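Local coordinates for malarial CLPB2 atpase/hsp101 protein (Plasmodium falciparum, PDB 4IRF) that is the N-terminal cargo-binding domain of a ClpB-family AAA+ chaperone, which probably uses ATP hydrolysis to unfold and translocate proteins, at residues 22-27 and 39-43; 113-119 and 144-148. One frame throughout, in Å; residues are numbered along the deposited sequence.

Contact 1: 22-27 and 39-43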
ATOM      1  N   ALA A  22      -9.477   0.172  -4.490  1.00 23.87           N
ATOM      2  CA  ALA A  22      -9.388   1.631  -4.564  1.00 25.37           C
ATOM      3  C   ALA A  22      -8.137   2.020  -5.339  1.00 28.79           C
ATOM      4  O   ALA A  22      -8.090   3.055  -6.054  1.00 27.15           O
ATOM      5  CB  ALA A  22      -9.379   2.280  -3.166  1.00 23.23           C
ATOM      6  N   GLY A  23      -7.080   1.233  -5.161  1.00 24.00           N
ATOM      7  CA  GLY A  23      -5.854   1.450  -5.886  1.00 23.81           C
ATOM      8  C   GLY A  23      -6.067   1.381  -7.396  1.00 26.12           C
ATOM      9  O   GLY A  23      -5.494   2.185  -8.134  1.00 27.02           O
ATOM     10  N   LYS A  24      -6.867   0.424  -7.865  1.00 23.03           N
ATOM     11  CA  LYS A  24      -7.143   0.332  -9.297  1.00 23.59           C
ATOM     12  C   LYS A  24      -7.848   1.574  -9.820  1.00 28.51           C
ATOM     13  O   LYS A  24      -7.548   2.045 -10.931  1.00 30.74           O
ATOM     14  CB  LYS A  24      -7.956  -0.933  -9.619  1.00 28.67           C
ATOM     15  CG  LYS A  24      -7.172  -2.238  -9.419  1.00 24.18           C
ATOM     16  CD  LYS A  24      -8.090  -3.439  -9.620  1.00 31.50           C
ATOM     17  CE  LYS A  24      -7.348  -4.742  -9.374  1.00 46.46           C
ATOM     18  NZ  LYS A  24      -8.155  -5.928  -9.822  1.00 55.56           N
ATOM     19  N   ASN A  25      -8.770   2.112  -9.038  1.00 25.35           N
ATOM     20  CA  ASN A  25      -9.422   3.352  -9.453  1.00 31.18           C
ATOM     21  C   ASN A  25      -8.449   4.537  -9.527  1.00 34.54           C
ATOM     22  O   ASN A  25      -8.531   5.392 -10.426  1.00 34.12           O
ATOM     23  CB  ASN A  25     -10.635   3.633  -8.570  1.00 39.99           C
ATOM     24  CG  ASN A  25     -11.783   2.678  -8.853  1.00 54.41           C
ATOM     25  OD1 ASN A  25     -11.972   2.245  -9.996  1.00 55.72           O
ATOM     26  ND2 ASN A  25     -12.539   2.330  -7.818  1.00 53.83           N
ATOM     27  N   ILE A  26      -7.500   4.583  -8.602  1.00 29.87           N
ATOM     28  CA  ILE A  26      -6.504   5.640  -8.626  1.00 28.02           C
ATOM     29  C   ILE A  26      -5.614   5.442  -9.853  1.00 25.77           C
ATOM     30  O   ILE A  26      -5.244   6.391 -10.554  1.00 27.02           O
ATOM     31  CB  ILE A  26      -5.671   5.632  -7.300  1.00 24.79           C
ATOM     32  CG1 ILE A  26      -6.575   6.007  -6.144  1.00 29.40           C
ATOM     33  CG2 ILE A  26      -4.487   6.567  -7.393  1.00 25.58           C
ATOM     34  CD1 ILE A  26      -6.003   5.733  -4.732  1.00 25.42           C
ATOM     35  N   ALA A  27      -5.268   4.186 -10.136  1.00 25.00           N
ATOM     36  CA  ALA A  27      -4.457   3.898 -11.301  1.00 29.47           C
ATOM     37  C   ALA A  27      -5.167   4.395 -12.563  1.00 32.57           C
ATOM     38  O   ALA A  27      -4.559   5.055 -13.395  1.00 30.96           O
ATOM     39  CB  ALA A  27      -4.154   2.401 -11.390  1.00 30.87           C
ATOM     40  N   HIS A  39       0.104   3.483  -6.590  1.00 21.57           N
ATOM     41  CA  HIS A  39      -1.353   3.580  -6.555  1.00 20.87           C
ATOM     42  C   HIS A  39      -1.967   2.905  -5.349  1.00 22.84           C
ATOM     43  O   HIS A  39      -2.964   3.386  -4.796  1.00 22.72           O
ATOM     44  CB  HIS A  39      -1.960   2.975  -7.821  1.00 22.33           C
ATOM     45  CG  HIS A  39      -1.426   3.579  -9.063  1.00 22.45           C
ATOM     46  ND1 HIS A  39      -0.989   2.827 -10.140  1.00 27.37           N
ATOM     47  CD2 HIS A  39      -1.262   4.879  -9.416  1.00 23.49           C
ATOM     48  CE1 HIS A  39      -0.545   3.646 -11.077  1.00 25.09           C
ATOM     49  NE2 HIS A  39      -0.711   4.898 -10.668  1.00 24.44           N
ATOM     50  N   ILE A  40      -1.393   1.764  -4.962  1.00 21.70           N
ATOM     51  CA  ILE A  40      -1.851   1.064  -3.790  1.00 22.36           C
ATOM     52  C   ILE A  40      -1.541   1.887  -2.547  1.00 22.80           C
ATOM     53  O   ILE A  40      -2.396   1.962  -1.660  1.00 20.99           O
ATOM     54  CB  ILE A  40      -1.216  -0.311  -3.652  1.00 17.82           C
ATOM     55  CG1 ILE A  40      -1.661  -1.162  -4.861  1.00 20.57           C
ATOM     56  CG2 ILE A  40      -1.640  -0.956  -2.334  1.00 19.45           C
ATOM     57  CD1 ILE A  40      -1.099  -2.568  -4.800  1.00 20.75           C
ATOM     58  N   LEU A  41      -0.344   2.484  -2.524  1.00 18.71           N
ATOM     59  CA  LEU A  41       0.035   3.370  -1.378  1.00 19.07           C
ATOM     60  C   LEU A  41      -0.965   4.532  -1.226  1.00 25.64           C
ATOM     61  O   LEU A  41      -1.426   4.812  -0.104  1.00 22.99           O
ATOM     62  CB  LEU A  41       1.481   3.850  -1.498  1.00 23.23           C
ATOM     63  CG  LEU A  41       1.845   4.816  -0.365  1.00 22.62           C
ATOM     64  CD1 LEU A  41       1.690   4.162   0.984  1.00 23.69           C
ATOM     65  CD2 LEU A  41       3.224   5.366  -0.551  1.00 25.88           C
ATOM     66  N   SER A  42      -1.342   5.159  -2.344  1.00 20.57           N
ATOM     67  CA  SER A  42      -2.320   6.265  -2.298  1.00 21.66           C
ATOM     68  C   SER A  42      -3.587   5.789  -1.607  1.00 21.63           C
ATOM     69  O   SER A  42      -4.090   6.418  -0.669  1.00 25.67           O
ATOM     70  CB  SER A  42      -2.659   6.733  -3.712  1.00 22.39           C
ATOM     71  OG  SER A  42      -3.641   7.764  -3.700  1.00 28.75           O
ATOM     72  N   ALA A  43      -4.082   4.619  -2.039  1.00 25.84           N
ATOM     73  CA  ALA A  43      -5.276   4.007  -1.460  1.00 21.10           C
ATOM     74  C   ALA A  43      -5.142   3.647   0.034  1.00 24.66           C
ATOM     75  O   ALA A  43      -6.076   3.790   0.824  1.00 25.95           O
ATOM     76  CB  ALA A  43      -5.664   2.761  -2.284  1.00 22.66           C
TER
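In the all-helical N-terminal domain of this Clp chaperone, helix 14-29 packs on helix 37-46 through a close helix crossing. Gly23 and Ala43 meet at its centre, and Ile26 and His39 extend the contact beyond them. The axes of segments 22-27 and 39-43 come within 7.8 Å, their directions 120° apart. Gly23 lets the backbones approach, with its CA 4.5 Å from Ile40 CA. The methyl of Ala43 fills the place beside it, 3.6 Å from Gly23 N. Ala22 CB meets the same methyl from the preceding position. Ile26 reaches across with its longer branch. CG1 lies beside the backbone N, opposite the carbonyl carbon (chi1 -66°), and the extended chi2 carries CD1 to the backbone of segment 39-43. There CD1 sits 3.3 Å from Ser42 OG and also touches Ala43 N and CB. His39 lies flat against Ala27. Ala27 CA stands over the ring centre, 3.7 Å from the centroid and 5° off the normal, a CH-pi contact. Ala27 CB covers the same side near ND1, at 3.4 Å. That nitrogen accepts a hydrogen bond from Lys36 N, and the ring also meets His32 edge-to-face. No hydrogen bond links the two segments. The helices are therefore held by close van der Waals packing and one ring face, while the polar bond of His39 to Lys36 helps fix the ring's rotation.

Contact 2: 113-119 and 144-148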
ATOM      1  N   ASP A 113      -3.205  -8.571   6.154  1.00 23.06           N
ATOM      2  CA  ASP A 113      -3.807  -7.320   6.620  1.00 22.33           C
ATOM      3  C   ASP A 113      -3.052  -6.129   6.043  1.00 19.65           C
ATOM      4  O   ASP A 113      -2.072  -6.267   5.309  1.00 19.33           O
ATOM      5  CB  ASP A 113      -3.799  -7.276   8.170  1.00 22.73           C
ATOM      6  CG  ASP A 113      -4.919  -6.413   8.743  1.00 27.64           C
ATOM      7  OD1 ASP A 113      -5.366  -5.472   8.066  1.00 23.93           O
ATOM      8  OD2 ASP A 113      -5.353  -6.679   9.885  1.00 32.01           O
ATOM      9  N   VAL A 114      -3.501  -4.934   6.394  1.00 20.92           N
ATOM     10  CA  VAL A 114      -2.897  -3.715   5.885  1.00 23.04           C
ATOM     11  C   VAL A 114      -1.421  -3.552   6.213  1.00 23.61           C
ATOM     12  O   VAL A 114      -0.671  -3.055   5.389  1.00 21.35           O
ATOM     13  CB  VAL A 114      -3.708  -2.476   6.359  1.00 25.34           C
ATOM     14  CG1 VAL A 114      -3.176  -1.222   5.737  1.00 22.89           C
ATOM     15  CG2 VAL A 114      -5.150  -2.642   5.964  1.00 21.29           C
ATOM     16  N   GLU A 115      -0.995  -3.963   7.416  1.00 21.01           N
ATOM     17  CA  GLU A 115       0.419  -3.839   7.771  1.00 18.91           C
ATOM     18  C   GLU A 115       1.278  -4.719   6.877  1.00 18.65           C
ATOM     19  O   GLU A 115       2.436  -4.394   6.607  1.00 23.15           O
ATOM     20  CB  GLU A 115       0.653  -4.299   9.211  1.00 23.26           C
ATOM     21  CG  GLU A 115      -0.010  -3.395  10.269  1.00 32.45           C
ATOM     22  CD  GLU A 115      -1.470  -3.733  10.551  1.00 22.84           C
ATOM     23  OE1 GLU A 115      -2.125  -4.483   9.784  1.00 27.78           O
ATOM     24  OE2 GLU A 115      -1.984  -3.217  11.584  1.00 29.90           O
ATOM     25  N   HIS A 116       0.738  -5.861   6.474  1.00 20.78           N
ATOM     26  CA  HIS A 116       1.494  -6.797   5.632  1.00 17.35           C
ATOM     27  C   HIS A 116       1.627  -6.243   4.216  1.00 19.54           C
ATOM     28  O   HIS A 116       2.691  -6.333   3.606  1.00 20.77           O
ATOM     29  CB  HIS A 116       0.815  -8.166   5.647  1.00 20.81           C
ATOM     30  CG  HIS A 116       0.648  -8.692   7.042  1.00 23.40           C
ATOM     31  ND1 HIS A 116      -0.588  -8.939   7.597  1.00 25.33           N
ATOM     32  CD2 HIS A 116       1.560  -8.938   8.012  1.00 25.42           C
ATOM     33  CE1 HIS A 116      -0.425  -9.355   8.847  1.00 26.22           C
ATOM     34  NE2 HIS A 116       0.865  -9.363   9.120  1.00 23.86           N
ATOM     35  N   LEU A 117       0.562  -5.612   3.746  1.00 21.47           N
ATOM     36  CA  LEU A 117       0.578  -4.903   2.479  1.00 23.47           C
ATOM     37  C   LEU A 117       1.574  -3.762   2.570  1.00 18.66           C
ATOM     38  O   LEU A 117       2.388  -3.543   1.648  1.00 23.08           O
ATOM     39  CB  LEU A 117      -0.840  -4.420   2.143  1.00 21.33           C
ATOM     40  CG  LEU A 117      -1.049  -3.756   0.809  1.00 24.25           C
ATOM     41  CD1 LEU A 117      -0.611  -4.669  -0.343  1.00 22.56           C
ATOM     42  CD2 LEU A 117      -2.511  -3.431   0.689  1.00 22.63           C
ATOM     43  N   LEU A 118       1.580  -3.056   3.711  1.00 18.96           N
ATOM     44  CA  LEU A 118       2.535  -1.972   3.899  1.00 22.08           C
ATOM     45  C   LEU A 118       3.972  -2.496   3.759  1.00 22.87           C
ATOM     46  O   LEU A 118       4.809  -1.888   3.071  1.00 23.56           O
ATOM     47  CB  LEU A 118       2.299  -1.259   5.255  1.00 25.27           C
ATOM     48  CG  LEU A 118       3.121   0.018   5.446  1.00 32.09           C
ATOM     49  CD1 LEU A 118       2.474   1.191   4.759  1.00 32.44           C
ATOM     50  CD2 LEU A 118       3.300   0.288   6.931  1.00 33.64           C
ATOM     51  N   SER A 119       4.253  -3.658   4.357  1.00 20.63           N
ATOM     52  CA  SER A 119       5.586  -4.227   4.290  1.00 18.32           C
ATOM     53  C   SER A 119       5.938  -4.560   2.836  1.00 21.78           C
ATOM     54  O   SER A 119       7.039  -4.271   2.355  1.00 24.28           O
ATOM     55  CB  SER A 119       5.644  -5.489   5.158  1.00 22.50           C
ATOM     56  OG  SER A 119       6.933  -6.049   5.081  1.00 26.90           O
ATOM     57  N   ILE A 144       6.146  -2.299  13.503  1.00 28.41           N
ATOM     58  CA  ILE A 144       4.710  -2.324  13.315  1.00 29.03           C
ATOM     59  C   ILE A 144       4.201  -3.762  13.206  1.00 25.29           C
ATOM     60  O   ILE A 144       3.184  -4.133  13.808  1.00 31.02           O
ATOM     61  CB  ILE A 144       4.326  -1.565  12.035  1.00 29.30           C
ATOM     62  CG1 ILE A 144       4.607  -0.076  12.222  1.00 28.65           C
ATOM     63  CG2 ILE A 144       2.879  -1.829  11.693  1.00 31.20           C
ATOM     64  CD1 ILE A 144       4.436   0.755  10.960  1.00 28.14           C
ATOM     65  N   LEU A 145       4.906  -4.561  12.409  1.00 27.34           N
ATOM     66  CA  LEU A 145       4.508  -5.950  12.205  1.00 25.41           C
ATOM     67  C   LEU A 145       4.646  -6.767  13.476  1.00 27.63           C
ATOM     68  O   LEU A 145       3.748  -7.557  13.792  1.00 25.92           O
ATOM     69  CB  LEU A 145       5.333  -6.602  11.101  1.00 22.04           C
ATOM     70  CG  LEU A 145       4.920  -6.227   9.693  1.00 30.81           C
ATOM     71  CD1 LEU A 145       5.757  -6.976   8.674  1.00 32.07           C
ATOM     72  CD2 LEU A 145       3.475  -6.569   9.542  1.00 34.23           C
ATOM     73  N   LYS A 146       5.749  -6.552  14.184  1.00 25.66           N
ATOM     74  CA  LYS A 146       6.015  -7.235  15.457  1.00 30.04           C
ATOM     75  C   LYS A 146       4.949  -6.853  16.492  1.00 32.35           C
ATOM     76  O   LYS A 146       4.377  -7.718  17.158  1.00 32.66           O
ATOM     77  CB  LYS A 146       7.425  -6.885  15.956  1.00 30.75           C
ATOM     78  CG  LYS A 146       7.835  -7.524  17.291  1.00 45.31           C
ATOM     79  CD  LYS A 146       9.253  -7.128  17.661  1.00 45.71           C
ATOM     80  CE  LYS A 146       9.685  -7.760  18.977  1.00 56.96           C
ATOM     81  NZ  LYS A 146       8.787  -7.376  20.111  1.00 58.94           N
ATOM     82  N   ARG A 147       4.571  -5.586  16.603  1.00 32.24           N
ATOM     83  CA  ARG A 147       3.515  -5.226  17.539  1.00 35.79           C
ATOM     84  C   ARG A 147       2.167  -5.768  17.195  1.00 32.92           C
ATOM     85  O   ARG A 147       1.401  -6.122  18.046  1.00 35.65           O
ATOM     86  CB  ARG A 147       3.379  -3.703  17.666  1.00 39.65           C
ATOM     87  CG  ARG A 147       4.609  -2.963  18.098  1.00 44.78           C
ATOM     88  CD  ARG A 147       4.242  -1.560  18.545  1.00 49.75           C
ATOM     89  NE  ARG A 147       4.031  -0.696  17.413  1.00 42.97           N
ATOM     90  CZ  ARG A 147       5.012  -0.094  16.790  1.00 46.12           C
ATOM     91  NH1 ARG A 147       6.229  -0.230  17.224  1.00 52.89           N
ATOM     92  NH2 ARG A 147       4.767   0.637  15.755  1.00 39.96           N
ATOM     93  N   LYS A 148       1.894  -5.819  15.968  1.00 31.81           N
ATOM     94  CA  LYS A 148       0.644  -6.383  15.572  1.00 26.50           C
ATOM     95  C   LYS A 148       0.567  -7.850  15.985  1.00 34.13           C
ATOM     96  O   LYS A 148      -0.412  -8.310  16.464  1.00 30.36           O
ATOM     97  CB  LYS A 148       0.414  -6.221  14.074  1.00 27.98           C
ATOM     98  CG  LYS A 148      -0.918  -6.742  13.671  1.00 33.30           C
ATOM     99  CD  LYS A 148      -1.025  -6.798  12.180  1.00 40.08           C
ATOM    100  CE  LYS A 148      -2.381  -7.251  11.745  1.00 45.14           C
ATOM    101  NZ  LYS A 148      -3.465  -6.303  12.003  1.00 52.47           N
TER
HETATM  102  O   HOH W   1       1.802  -9.070  11.827  1.00 24.10           O
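Lys148 leaves its helix with CG opposite the backbone N (chi1 -177°), runs extended through chi3 and bends at chi4 (69°), which brings NZ within reach of both Asp113 and Glu115. The Glu115 chain bends at chi2 (85°), turning its carboxylate toward the lysine. NZ donates to Asp113 OD2 at 2.9 Å and to Glu115 OE1 at 3.2 Å. It meets both acceptors from above the carboxylate planes, and the three residues form a salt-bridge network. The lysine crosses both acidic side chains at about a right angle. Beside this charged group, Glu115 CG rests on Ile144 CG2 at 3.6 Å. Leu145 CD2 touches both Glu115 CB and His116 CD2, 3.4 Å from the latter, while its CD1 touches Ser119 CB. The His116 ring is held at both nitrogens. ND1 accepts Asp113 N at 3.0 Å, almost exactly in the ring plane. NE2 pairs with a water that donates to Leu145 O, bridging the helices. Asp113 OD2 also pairs with Arg15 of helix 14-29, and Glu115 OE2 bonds to Tyr49 OH. Helix 48-56 packs on Glu115 and Leu118 through Leu53. Leu44 of helix 37-46 touches Val114, Leu117 and Leu118. Helix 114-121 thus meets helices 14-29, 37-46 and 48-56, while helix 138-151 runs nearly antiparallel beside it.

Contact 2 is the more buried of the two, although it lies farther from the centre of the chain. Contact 1 is partly buried. Their centres are about 18 Å apart, on opposite sides of the chain's centre, and each joins a different pair of helices within one Clp N-terminal domain. They meet where Ile40 CG2 touches Leu117 CD2 at 4.0 Å, so helices 37-46 and 114-121 share apolar packing. Their chemistry differs. Contact 1 brings backbones together through small residues and apolar contacts. Contact 2 spans more widely separated helices with long side chains, charge pairs and a water. Helix 14-29 forms one side of contact 1 and supplies Arg15 to contact 2.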